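Ribosomal RNA processing protein 6 (Trypanosoma brucei brucei, PDB 4NLC) probably degrades and trims RNA from the 3' end as an exosome-associated exoribonuclease, this construct being its catalytic core with exonuclease and HRDC domains. Local coordinates at residues T172-Q177 against Q255-L260; S49-Q54 against I166-D171; H183-A188 against V195-K200; T109-I114 against D120-C125. The protein carries 1 engineered substitution. One frame throughout, in Å; residues are numbered along the deposited sequence.

Interaction 1. Residues T172-Q177 against Q255-L260; sequences TSIALQ and QESRLL
Ile174 reaches from helix 172-178, part of the DEDD-type, RNase H-like exonuclease fold, across to Glu256, Ser257 and Leu260 on the later helix 249-261, a single isoleucine that spans the gap between the helices. The local axes of the two segments run at 134° between their N-to-C directions. They come within 9.7 Å, a separation that one branched side chain can bridge. Its two arms divide the work. A chi1 of -65°, measured to CG1, leaves the CG2 methyl opposite the backbone N, and this methyl rests on the aliphatic root of Glu256, CG2 to CB 3.7 Å. The longer arm, extended through CG1, carries CD1 towards the next turn of the partner helix, where it passes over the backbone of Ser257, CD1 to CA 4.1 Å. Against Glu256 the isoleucine stands at about a right angle, whereas with Leu260 the two side chains meet at a slant. The glutamate bends at chi2, -77°, and its carboxylate is thereby led off the apolar patch, leaving CB to do the touching. Ser257 takes a polar role instead: its OG is hydrogen-bonded to Val253 O within its own helix and to Asp171 N at the end of strand 169-171. Thr172 and Ala175 pack on helix 226-238, so helix 172-178 is gripped on more than one side. Beyond Ser257, the methyl groups Ile174 CD1 and Leu260 CD2 meet at 4.0 Å.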
loop_
_atom_site.group_PDB
_atom_site.type_symbol
_atom_site.label_atom_id
_atom_site.label_comp_id
_atom_site.label_asym_id
_atom_site.label_seq_id
_atom_site.Cartn_x
_atom_site.Cartn_y
_atom_site.Cartn_z
ATOM N N THR A 172 9.063 9.660 9.396
ATOM C CA THR A 172 10.459 9.581 9.838
ATOM C C THR A 172 11.456 9.448 8.655
ATOM O O THR A 172 12.631 9.799 8.805
ATOM C CB THR A 172 10.656 8.489 10.911
ATOM O OG1 THR A 172 10.004 7.297 10.504
ATOM C CG2 THR A 172 10.138 8.909 12.263
ATOM N N SER A 173 10.984 8.979 7.490
ATOM C CA SER A 173 11.829 8.882 6.316
ATOM C C SER A 173 12.039 10.307 5.750
ATOM O O SER A 173 13.161 10.649 5.382
ATOM C CB SER A 173 11.214 7.936 5.287
ATOM O OG SER A 173 12.003 7.899 4.111
ATOM N N ILE A 174 10.988 11.154 5.766
ATOM C CA ILE A 174 11.086 12.555 5.322
ATOM C C ILE A 174 12.053 13.306 6.254
ATOM O O ILE A 174 12.871 14.078 5.760
ATOM C CB ILE A 174 9.700 13.254 5.157
ATOM C CG1 ILE A 174 8.870 12.589 4.015
ATOM C CG2 ILE A 174 9.857 14.774 4.915
ATOM C CD1 ILE A 174 7.461 13.175 3.832
ATOM N N ALA A 175 12.005 13.028 7.582
ATOM C CA ALA A 175 12.936 13.615 8.564
ATOM C C ALA A 175 14.389 13.301 8.166
ATOM O O ALA A 175 15.201 14.206 8.062
ATOM C CB ALA A 175 12.651 13.063 9.958
ATOM N N LEU A 176 14.687 12.026 7.868
ATOM C CA LEU A 176 16.042 11.588 7.475
ATOM C C LEU A 176 16.504 12.230 6.154
ATOM O O LEU A 176 17.630 12.725 6.095
ATOM C CB LEU A 176 16.136 10.054 7.478
ATOM C CG LEU A 176 16.251 9.401 8.885
ATOM C CD1 LEU A 176 15.939 7.911 8.855
ATOM C CD2 LEU A 176 17.651 9.567 9.475
ATOM N N GLN A 177 15.601 12.327 5.133
ATOM C CA GLN A 177 15.906 12.997 3.858
ATOM C C GLN A 177 16.290 14.480 4.110
ATOM O O GLN A 177 17.268 14.975 3.538
ATOM C CB GLN A 177 14.676 12.956 2.932
ATOM C CG GLN A 177 14.400 11.603 2.296
ATOM C CD GLN A 177 13.160 11.693 1.439
ATOM O OE1 GLN A 177 12.035 11.599 1.924
ATOM N NE2 GLN A 177 13.334 12.000 0.169
ATOM N N GLN A 255 5.507 19.768 8.146
ATOM C CA GLN A 255 4.864 20.409 6.984
ATOM C C GLN A 255 4.913 19.541 5.748
ATOM O O GLN A 255 3.901 19.382 5.069
ATOM C CB GLN A 255 5.432 21.822 6.721
ATOM C CG GLN A 255 4.895 22.826 7.752
ATOM C CD GLN A 255 5.699 24.096 7.931
ATOM O OE1 GLN A 255 6.874 24.206 7.560
ATOM N NE2 GLN A 255 5.088 25.069 8.577
ATOM N N GLU A 256 6.084 18.949 5.478
ATOM C CA GLU A 256 6.284 18.033 4.360
ATOM C C GLU A 256 5.438 16.768 4.525
ATOM O O GLU A 256 4.841 16.330 3.547
ATOM C CB GLU A 256 7.779 17.731 4.175
ATOM C CG GLU A 256 8.560 18.958 3.729
ATOM C CD GLU A 256 8.404 19.323 2.267
ATOM O OE1 GLU A 256 7.487 20.112 1.940
ATOM O OE2 GLU A 256 9.211 18.831 1.446
ATOM N N SER A 257 5.377 16.200 5.762
ATOM C CA SER A 257 4.563 15.025 6.117
ATOM C C SER A 257 3.055 15.314 5.916
ATOM O O SER A 257 2.342 14.451 5.427
ATOM C CB SER A 257 4.819 14.602 7.560
ATOM O OG SER A 257 6.203 14.424 7.819
ATOM N N ARG A 258 2.597 16.545 6.234
ATOM C CA ARG A 258 1.210 16.994 6.045
ATOM C C ARG A 258 0.865 17.003 4.541
ATOM O O ARG A 258 -0.191 16.520 4.156
ATOM C CB ARG A 258 1.010 18.384 6.679
ATOM C CG ARG A 258 -0.288 19.102 6.297
ATOM C CD ARG A 258 -0.699 20.133 7.333
ATOM N NE ARG A 258 0.190 21.290 7.341
ATOM C CZ ARG A 258 0.714 21.832 8.434
ATOM N NH1 ARG A 258 0.405 21.354 9.636
ATOM N NH2 ARG A 258 1.529 22.873 8.339
ATOM N N LEU A 259 1.777 17.503 3.700
ATOM C CA LEU A 259 1.632 17.498 2.250
ATOM C C LEU A 259 1.471 16.078 1.721
ATOM O O LEU A 259 0.658 15.856 0.819
ATOM C CB LEU A 259 2.812 18.221 1.578
ATOM C CG LEU A 259 2.866 19.744 1.841
ATOM C CD1 LEU A 259 4.128 20.349 1.304
ATOM C CD2 LEU A 259 1.686 20.453 1.234
ATOM N N LEU A 260 2.192 15.110 2.323
ATOM C CA LEU A 260 2.085 13.685 1.973
ATOM C C LEU A 260 0.716 13.110 2.398
ATOM O O LEU A 260 0.149 12.292 1.671
ATOM C CB LEU A 260 3.233 12.871 2.592
ATOM C CG LEU A 260 3.417 11.450 2.059
ATOM C CD1 LEU A 260 3.830 11.458 0.597
ATOM C CD2 LEU A 260 4.424 10.700 2.872
#

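Interaction 2. Residues S49-Q54 against I166-D171; sequences SVPSEQ and IVNLFD
Ser49 meets Asn168 through its backbone rather than its side chain: the carbonyl O of Ser49 takes a hydrogen bond from Asn168 ND2 at 3.1 Å. The bond is nearly straight, 171° at the hydrogen, and the acceptor lies almost in the plane of the amide. Seen from the carbonyl the donor is less regular, tilted 29° from the plane of the C=O group. ND2 also donates to Pro142 O, so both of its hydrogens can be used on backbone carbonyls, a pairing that would fix the rotation of the amide and identify its nitrogen side. Val50 follows, with its CA 4.0 Å from Asn168 OD1, while its side chain packs on Phe254 of helix 249-261. Here a loop leading towards strand 71-74 of the central mixed sheet lies against the approach to strand 169-171, an outermost strand of that sheet in this RNase H-like fold. Asn168 sits just ahead of strand 169-171 with both backbone angles positive, a left-handed conformation at the turn into it. Pro51 comes next; its ring and the asparagine side chain approach each other from opposite directions, with Pro51 CD 3.6 Å from Asn168 ND2. Pro51 O then accepts from Gln54 N at 2.8 Å, starting the 3-10 turn 52-54, in which Gln54 is tied to Tyr230 and Glu92 through its amide.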
loop_
_atom_site.group_PDB
_atom_site.type_symbol
_atom_site.label_atom_id
_atom_site.label_comp_id
_atom_site.label_asym_id
_atom_site.label_seq_id
_atom_site.Cartn_x
_atom_site.Cartn_y
_atom_site.Cartn_z
ATOM N N SER A 49 -3.053 22.458 13.191
ATOM C CA SER A 49 -1.724 22.795 13.700
ATOM C C SER A 49 -1.057 21.562 14.291
ATOM O O SER A 49 -1.733 20.620 14.704
ATOM C CB SER A 49 -1.827 23.845 14.805
ATOM O OG SER A 49 -2.692 24.912 14.461
ATOM N N VAL A 50 0.271 21.602 14.390
ATOM C CA VAL A 50 1.058 20.556 15.043
ATOM C C VAL A 50 0.871 20.799 16.576
ATOM O O VAL A 50 0.941 21.961 16.997
ATOM C CB VAL A 50 2.566 20.670 14.667
ATOM C CG1 VAL A 50 3.369 19.536 15.287
ATOM C CG2 VAL A 50 2.780 20.734 13.152
ATOM N N PRO A 51 0.627 19.756 17.417
ATOM C CA PRO A 51 0.504 20.003 18.872
ATOM C C PRO A 51 1.807 20.593 19.419
ATOM O O PRO A 51 2.870 20.008 19.233
ATOM C CB PRO A 51 0.192 18.611 19.455
ATOM C CG PRO A 51 -0.214 17.756 18.277
ATOM C CD PRO A 51 0.519 18.314 17.101
ATOM N N SER A 52 1.731 21.786 20.041
ATOM C CA SER A 52 2.881 22.542 20.559
ATOM C C SER A 52 3.865 21.718 21.423
ATOM O O SER A 52 5.075 21.938 21.313
ATOM C CB SER A 52 2.420 23.795 21.300
ATOM O OG SER A 52 1.678 23.471 22.465
ATOM N N GLU A 53 3.367 20.737 22.219
ATOM C CA GLU A 53 4.216 19.855 23.039
ATOM C C GLU A 53 5.154 19.002 22.156
ATOM O O GLU A 53 6.251 18.654 22.581
ATOM C CB GLU A 53 3.370 18.942 23.941
ATOM C CG GLU A 53 2.748 19.626 25.149
ATOM C CD GLU A 53 3.695 20.080 26.247
ATOM O OE1 GLU A 53 4.414 19.224 26.813
ATOM O OE2 GLU A 53 3.676 21.289 26.576
ATOM N N GLN A 54 4.726 18.691 20.917
ATOM C CA GLN A 54 5.533 17.892 19.985
ATOM C C GLN A 54 6.717 18.674 19.413
ATOM O O GLN A 54 7.658 18.056 18.929
ATOM C CB GLN A 54 4.670 17.292 18.848
ATOM C CG GLN A 54 3.606 16.310 19.331
ATOM C CD GLN A 54 4.140 14.993 19.838
ATOM O OE1 GLN A 54 5.309 14.660 19.687
ATOM N NE2 GLN A 54 3.277 14.192 20.429
ATOM N N ILE A 166 -5.029 10.536 7.614
ATOM C CA ILE A 166 -4.134 10.915 8.697
ATOM C C ILE A 166 -4.056 12.427 8.941
ATOM O O ILE A 166 -3.580 13.181 8.102
ATOM C CB ILE A 166 -2.725 10.286 8.499
ATOM C CG1 ILE A 166 -2.821 8.829 8.000
ATOM C CG2 ILE A 166 -1.943 10.338 9.808
ATOM C CD1 ILE A 166 -1.638 8.394 7.041
ATOM N N VAL A 167 -4.527 12.847 10.116
ATOM C CA VAL A 167 -4.455 14.214 10.596
ATOM C C VAL A 167 -3.235 14.193 11.542
ATOM O O VAL A 167 -3.211 13.444 12.515
ATOM C CB VAL A 167 -5.771 14.654 11.306
ATOM C CG1 VAL A 167 -5.602 16.001 12.007
ATOM C CG2 VAL A 167 -6.941 14.708 10.320
ATOM N N ASN A 168 -2.212 14.962 11.202
ATOM C CA ASN A 168 -0.938 15.059 11.912
ATOM C C ASN A 168 -0.075 13.801 11.759
ATOM O O ASN A 168 0.300 13.114 12.721
ATOM C CB ASN A 168 -1.078 15.500 13.361
ATOM C CG ASN A 168 -1.121 17.001 13.458
ATOM O OD1 ASN A 168 -0.549 17.731 12.628
ATOM N ND2 ASN A 168 -1.809 17.498 14.454
ATOM N N LEU A 169 0.272 13.564 10.503
ATOM C CA LEU A 169 1.191 12.542 10.110
ATOM C C LEU A 169 2.593 13.088 10.353
ATOM O O LEU A 169 2.855 14.278 10.124
ATOM C CB LEU A 169 1.029 12.241 8.583
ATOM C CG LEU A 169 2.117 11.350 7.914
ATOM C CD1 LEU A 169 2.022 9.924 8.389
ATOM C CD2 LEU A 169 2.011 11.391 6.397
ATOM N N PHE A 170 3.482 12.220 10.844
ATOM C CA PHE A 170 4.906 12.518 10.920
ATOM C C PHE A 170 5.615 11.354 10.228
ATOM O O PHE A 170 5.450 10.205 10.627
ATOM C CB PHE A 170 5.440 12.780 12.337
ATOM C CG PHE A 170 6.870 13.288 12.319
ATOM C CD1 PHE A 170 7.944 12.402 12.274
ATOM C CD2 PHE A 170 7.145 14.655 12.343
ATOM C CE1 PHE A 170 9.261 12.874 12.283
ATOM C CE2 PHE A 170 8.461 15.122 12.363
ATOM C CZ PHE A 170 9.510 14.228 12.310
ATOM N N ASP A 171 6.357 11.656 9.161
ATOM C CA ASP A 171 7.062 10.646 8.386
ATOM C C ASP A 171 8.558 10.703 8.718
ATOM O O ASP A 171 9.230 11.680 8.378
ATOM C CB ASP A 171 6.784 10.837 6.884
ATOM C CG ASP A 171 7.280 9.702 5.989
ATOM O OD1 ASP A 171 8.360 9.128 6.283
ATOM O OD2 ASP A 171 6.648 9.453 4.956
#

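Interaction 3. Residues H183-A188 against V195-K200; sequences HSLAFA and VKLNKK
Leu185 and Leu197 are brought together by different first torsions. In Leu185, chi1 of 179° sets CG opposite the backbone nitrogen and brings the branch point and CD2 towards the following loop. In Leu197, chi1 of -71° places CG opposite the carbonyl carbon instead, beside the backbone nitrogen, and CD1 is pushed out at the helix. That one methyl does nearly all the touching: Leu197 CD1 lies 3.8 Å from Leu185 CG and 3.9 Å from Leu185 CD2, with the two side chains crossing at about a right angle. It also reaches the backbone, where Ala186 CA is 4.0 Å from Leu197 CD1. Val189 and Gln221 pack on Leu197 too, and Leu185 leans on Asp222, so the pair spans helices 185-193 and 213-224.

Beside this apolar contact a water joins the backbones. It donates to Ala186 O at 2.7 Å and to Val195 O at 2.8 Å, and accepts from Leu197 N at 2.8 Å. Three bonds hold it, and through them it ties the first turn of the helix to the loop where the two segments share no direct hydrogen bond. The start of that turn is organised by Ser184, the N-cap, whose OG accepts from Phe187 N at 3.1 Å in a bond of 163° at the hydrogen. The whole is a surface arrangement within the exonuclease domain: a serine-capped helix whose first turn is overlain by the loop that follows its own C-terminal end, with a leucine pair and a bridging water as the fastenings.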
loop_
_atom_site.group_PDB
_atom_site.type_symbol
_atom_site.label_atom_id
_atom_site.label_comp_id
_atom_site.label_asym_id
_atom_site.label_seq_id
_atom_site.Cartn_x
_atom_site.Cartn_y
_atom_site.Cartn_z
ATOM N N HIS A 183 17.727 6.892 4.609
ATOM C CA HIS A 183 16.370 6.973 5.132
ATOM C C HIS A 183 15.520 5.708 5.050
ATOM O O HIS A 183 14.314 5.821 5.286
ATOM C CB HIS A 183 15.650 8.140 4.431
ATOM C CG HIS A 183 15.944 8.199 2.971
ATOM N ND1 HIS A 183 17.119 8.750 2.500
ATOM C CD2 HIS A 183 15.250 7.699 1.926
ATOM C CE1 HIS A 183 17.083 8.620 1.184
ATOM N NE2 HIS A 183 15.977 8.003 0.792
ATOM N N SER A 184 16.109 4.504 4.832
ATOM C CA SER A 184 15.296 3.280 4.899
ATOM C C SER A 184 14.966 2.952 6.367
ATOM O O SER A 184 15.623 3.474 7.285
ATOM C CB SER A 184 15.995 2.101 4.235
ATOM O OG SER A 184 16.963 1.512 5.087
ATOM N N LEU A 185 13.954 2.087 6.589
ATOM C CA LEU A 185 13.567 1.688 7.929
ATOM C C LEU A 185 14.688 0.914 8.624
ATOM O O LEU A 185 15.010 1.223 9.775
ATOM C CB LEU A 185 12.233 0.896 7.965
ATOM C CG LEU A 185 11.785 0.431 9.360
ATOM C CD1 LEU A 185 11.426 1.612 10.261
ATOM C CD2 LEU A 185 10.632 -0.514 9.271
ATOM N N ALA A 186 15.277 -0.071 7.916
ATOM C CA ALA A 186 16.388 -0.873 8.421
ATOM C C ALA A 186 17.525 0.052 8.849
ATOM O O ALA A 186 18.067 -0.156 9.926
ATOM C CB ALA A 186 16.880 -1.853 7.350
ATOM N N PHE A 187 17.864 1.092 8.031
ATOM C CA PHE A 187 18.908 2.048 8.404
ATOM C C PHE A 187 18.600 2.724 9.745
ATOM O O PHE A 187 19.459 2.698 10.617
ATOM C CB PHE A 187 19.161 3.121 7.316
ATOM C CG PHE A 187 19.985 4.262 7.865
ATOM C CD1 PHE A 187 21.354 4.111 8.091
ATOM C CD2 PHE A 187 19.387 5.467 8.220
ATOM C CE1 PHE A 187 22.111 5.156 8.631
ATOM C CE2 PHE A 187 20.148 6.515 8.762
ATOM C CZ PHE A 187 21.509 6.355 8.957
ATOM N N ALA A 188 17.395 3.336 9.897
ATOM C CA ALA A 188 16.973 4.071 11.103
ATOM C C ALA A 188 17.084 3.224 12.357
ATOM O O ALA A 188 17.642 3.668 13.361
ATOM C CB ALA A 188 15.530 4.572 10.944
ATOM N N VAL A 195 19.943 -2.381 16.121
ATOM C CA VAL A 195 19.183 -3.609 15.867
ATOM C C VAL A 195 19.135 -3.820 14.330
ATOM O O VAL A 195 18.745 -2.905 13.588
ATOM C CB VAL A 195 17.736 -3.568 16.482
ATOM C CG1 VAL A 195 16.883 -4.759 16.029
ATOM C CG2 VAL A 195 17.767 -3.484 18.005
ATOM N N LYS A 196 19.495 -5.034 13.870
ATOM C CA LYS A 196 19.409 -5.368 12.453
ATOM C C LYS A 196 18.064 -6.007 12.171
ATOM O O LYS A 196 17.747 -7.058 12.726
ATOM C CB LYS A 196 20.576 -6.252 11.984
ATOM C CG LYS A 196 21.777 -5.427 11.571
ATOM C CD LYS A 196 22.111 -5.567 10.087
ATOM C CE LYS A 196 23.044 -4.464 9.647
ATOM N NZ LYS A 196 23.416 -4.564 8.214
ATOM N N LEU A 197 17.248 -5.337 11.350
ATOM C CA LEU A 197 15.935 -5.834 10.969
ATOM C C LEU A 197 16.066 -7.005 10.003
ATOM O O LEU A 197 17.014 -7.048 9.216
ATOM C CB LEU A 197 15.074 -4.723 10.362
ATOM C CG LEU A 197 14.547 -3.624 11.304
ATOM C CD1 LEU A 197 13.530 -2.746 10.585
ATOM C CD2 LEU A 197 13.913 -4.206 12.561
ATOM N N ASN A 198 15.138 -7.972 10.087
ATOM C CA ASN A 198 15.152 -9.139 9.202
ATOM C C ASN A 198 14.641 -8.741 7.807
ATOM O O ASN A 198 13.509 -8.298 7.674
ATOM C CB ASN A 198 14.341 -10.300 9.802
ATOM C CG ASN A 198 14.789 -11.673 9.336
ATOM O OD1 ASN A 198 15.362 -11.848 8.245
ATOM N ND2 ASN A 198 14.521 -12.686 10.149
ATOM N N LYS A 199 15.504 -8.857 6.788
ATOM C CA LYS A 199 15.249 -8.507 5.383
ATOM C C LYS A 199 14.205 -9.436 4.719
ATOM O O LYS A 199 13.316 -8.968 4.000
ATOM C CB LYS A 199 16.589 -8.579 4.611
ATOM C CG LYS A 199 16.540 -8.064 3.169
ATOM C CD LYS A 199 17.683 -8.631 2.333
ATOM C CE LYS A 199 17.548 -8.268 0.873
ATOM N NZ LYS A 199 18.571 -8.949 0.029
ATOM N N LYS A 200 14.358 -10.754 4.954
ATOM C CA LYS A 200 13.614 -11.899 4.421
ATOM C C LYS A 200 12.085 -11.742 4.185
ATOM O O LYS A 200 11.575 -12.369 3.251
ATOM C CB LYS A 200 13.836 -13.106 5.346
ATOM C CG LYS A 200 13.869 -14.440 4.617
ATOM C CD LYS A 200 13.701 -15.618 5.570
ATOM C CE LYS A 200 13.749 -16.934 4.831
ATOM N NZ LYS A 200 13.553 -18.089 5.747
HETATM O O HOH W 1 18.075 -2.712 10.880
#

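Interaction 4. Residues T109-I114 against D120-C125; sequences TCLMQI and DFIVDC
Met112 and Val123 form a hydrogen-bonded antiparallel pair, and Ile114 with Phe121 forms the next, in the hairpin 108-115/120-123 of the exonuclease sheet. In the first pair Met112 N donates to Val123 O at 3.1 Å, in the carbonyl plane and on a lone pair, while Val123 N returns a shorter bond to Met112 O, 2.7 Å. The second pair is less even. Ile114 N reaches Phe121 O from above the carbonyl plane, 37° out of it, whereas Phe121 N gives Ile114 O a bond of 2.7 Å bent to 142° at the hydrogen. Gln113, in the non-hydrogen-bonded pair with Ile122, turns its backbone to Asp96 of strand 92-100. Cys110 and Leu111 both face Glu98 of that same strand, a classic beta bulge. With 120-123 the paired register ends at Met112 and Val123. Past it a water donates to both Thr109 O and Cys125 O, while Cys125 SG packs on Met112 CB at 3.7 Å. The buried carboxylates also have partners: Asp124 forms a salt bridge with Arg209, and Asp120 bonds to Ser115, His224 and Gln220. On the face away from Met112, Leu111 CG presses on Ile122 CG2 at 3.7 Å. The paired backbone groups, the two water-bridged carbonyls and both aspartates thus each have a partner, consistent with the burial of this contact.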
loop_
_atom_site.group_PDB
_atom_site.type_symbol
_atom_site.label_atom_id
_atom_site.label_comp_id
_atom_site.label_asym_id
_atom_site.label_seq_id
_atom_site.Cartn_x
_atom_site.Cartn_y
_atom_site.Cartn_z
ATOM N N THR A 109 -4.489 -3.981 1.476
ATOM C CA THR A 109 -3.763 -4.032 2.738
ATOM C C THR A 109 -4.086 -5.337 3.469
ATOM O O THR A 109 -5.256 -5.695 3.629
ATOM C CB THR A 109 -4.076 -2.805 3.577
ATOM O OG1 THR A 109 -3.902 -1.656 2.747
ATOM C CG2 THR A 109 -3.169 -2.707 4.809
ATOM N N CYS A 110 -3.042 -6.004 3.952
ATOM C CA CYS A 110 -3.143 -7.273 4.675
ATOM C C CYS A 110 -3.069 -7.179 6.200
ATOM O O CYS A 110 -3.680 -7.991 6.899
ATOM C CB CYS A 110 -2.083 -8.227 4.158
ATOM S SG CYS A 110 -2.401 -8.797 2.483
ATOM N N LEU A 111 -2.270 -6.242 6.700
ATOM C CA LEU A 111 -1.972 -6.123 8.116
ATOM C C LEU A 111 -1.626 -4.702 8.444
ATOM O O LEU A 111 -1.102 -3.983 7.595
ATOM C CB LEU A 111 -0.738 -6.993 8.375
ATOM C CG LEU A 111 -0.608 -7.729 9.690
ATOM C CD1 LEU A 111 -1.723 -8.772 9.869
ATOM C CD2 LEU A 111 0.781 -8.376 9.785
ATOM N N MET A 112 -1.944 -4.293 9.676
ATOM C CA MET A 112 -1.617 -2.964 10.186
ATOM C C MET A 112 -0.875 -3.239 11.498
ATOM O O MET A 112 -1.314 -4.059 12.297
ATOM C CB MET A 112 -2.885 -2.114 10.439
ATOM C CG MET A 112 -2.596 -0.755 11.073
ATOM S SD MET A 112 -4.082 0.229 11.415
ATOM C CE MET A 112 -4.376 0.918 9.825
ATOM N N GLN A 113 0.244 -2.565 11.706
ATOM C CA GLN A 113 1.000 -2.734 12.936
ATOM C C GLN A 113 0.952 -1.385 13.637
ATOM O O GLN A 113 1.023 -0.331 12.988
ATOM C CB GLN A 113 2.461 -3.169 12.647
ATOM C CG GLN A 113 2.584 -4.503 11.891
ATOM C CD GLN A 113 2.886 -4.284 10.444
ATOM O OE1 GLN A 113 4.026 -4.082 10.041
ATOM N NE2 GLN A 113 1.873 -4.271 9.632
ATOM N N ILE A 114 0.780 -1.421 14.953
ATOM C CA ILE A 114 0.729 -0.210 15.768
ATOM C C ILE A 114 1.559 -0.408 17.012
ATOM O O ILE A 114 1.332 -1.370 17.740
ATOM C CB ILE A 114 -0.730 0.236 16.144
ATOM C CG1 ILE A 114 -1.598 0.558 14.900
ATOM C CG2 ILE A 114 -0.703 1.464 17.073
ATOM C CD1 ILE A 114 -2.968 -0.063 14.945
ATOM N N ASP A 120 2.757 -3.201 21.766
ATOM C CA ASP A 120 2.622 -3.383 20.335
ATOM C C ASP A 120 1.302 -4.071 20.000
ATOM O O ASP A 120 0.791 -4.844 20.801
ATOM C CB ASP A 120 3.810 -4.234 19.816
ATOM C CG ASP A 120 5.186 -3.625 20.031
ATOM O OD1 ASP A 120 5.294 -2.379 20.044
ATOM O OD2 ASP A 120 6.152 -4.390 20.164
ATOM N N PHE A 121 0.778 -3.814 18.791
ATOM C CA PHE A 121 -0.447 -4.403 18.274
ATOM C C PHE A 121 -0.251 -4.793 16.826
ATOM O O PHE A 121 0.524 -4.158 16.108
ATOM C CB PHE A 121 -1.618 -3.422 18.375
ATOM C CG PHE A 121 -1.959 -3.006 19.788
ATOM C CD1 PHE A 121 -2.808 -3.786 20.576
ATOM C CD2 PHE A 121 -1.430 -1.836 20.337
ATOM C CE1 PHE A 121 -3.135 -3.398 21.879
ATOM C CE2 PHE A 121 -1.766 -1.441 21.637
ATOM C CZ PHE A 121 -2.634 -2.218 22.390
ATOM N N ILE A 122 -0.907 -5.870 16.422
ATOM C CA ILE A 122 -0.941 -6.347 15.034
ATOM C C ILE A 122 -2.397 -6.517 14.715
ATOM O O ILE A 122 -3.081 -7.253 15.419
ATOM C CB ILE A 122 -0.093 -7.614 14.732
ATOM C CG1 ILE A 122 1.408 -7.293 14.809
ATOM C CG2 ILE A 122 -0.448 -8.200 13.352
ATOM C CD1 ILE A 122 2.318 -8.538 14.904
ATOM N N VAL A 123 -2.881 -5.754 13.716
ATOM C CA VAL A 123 -4.265 -5.761 13.297
ATOM C C VAL A 123 -4.482 -6.573 12.022
ATOM O O VAL A 123 -3.906 -6.284 10.990
ATOM C CB VAL A 123 -4.885 -4.330 13.202
ATOM C CG1 VAL A 123 -6.379 -4.392 12.858
ATOM C CG2 VAL A 123 -4.687 -3.590 14.517
ATOM N N ASP A 124 -5.404 -7.540 12.092
ATOM C CA ASP A 124 -5.751 -8.307 10.917
ATOM C C ASP A 124 -6.788 -7.576 10.055
ATOM O O ASP A 124 -7.992 -7.777 10.205
ATOM C CB ASP A 124 -6.159 -9.743 11.275
ATOM C CG ASP A 124 -6.314 -10.642 10.074
ATOM O OD1 ASP A 124 -6.506 -10.113 8.949
ATOM O OD2 ASP A 124 -6.297 -11.870 10.254
ATOM N N CYS A 125 -6.271 -6.729 9.136
ATOM C CA CYS A 125 -6.927 -5.931 8.078
ATOM C C CYS A 125 -7.800 -6.737 7.182
ATOM O O CYS A 125 -8.530 -6.135 6.403
ATOM C CB CYS A 125 -5.872 -5.253 7.213
ATOM S SG CYS A 125 -5.041 -3.908 8.014
HETATM O O HOH W 2 -7.998 -5.014 3.665
#

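From the N terminus, the loop segment 49-54 comes first and is closed by interaction 2 against 166-171, a loop of over a hundred residues that ties the lead-in to the outermost strand 169-171. Nested inside it is interaction 4, the short hairpin in the middle of the same sheet. Interaction 1 opens as strand 169-171 passes directly into helix 172-178 and closes only at helix 249-261; interaction 3 nests within that span, fastening helix 185-193 to the loop after it. No contacts cross. Interactions 1 and 2 meet where Leu169 packs on Ser257, and interactions 1 and 3 where Leu176 packs on His183. Interactions 2, 1 and 3 thus touch in succession, while interaction 4 stands apart in the sheet.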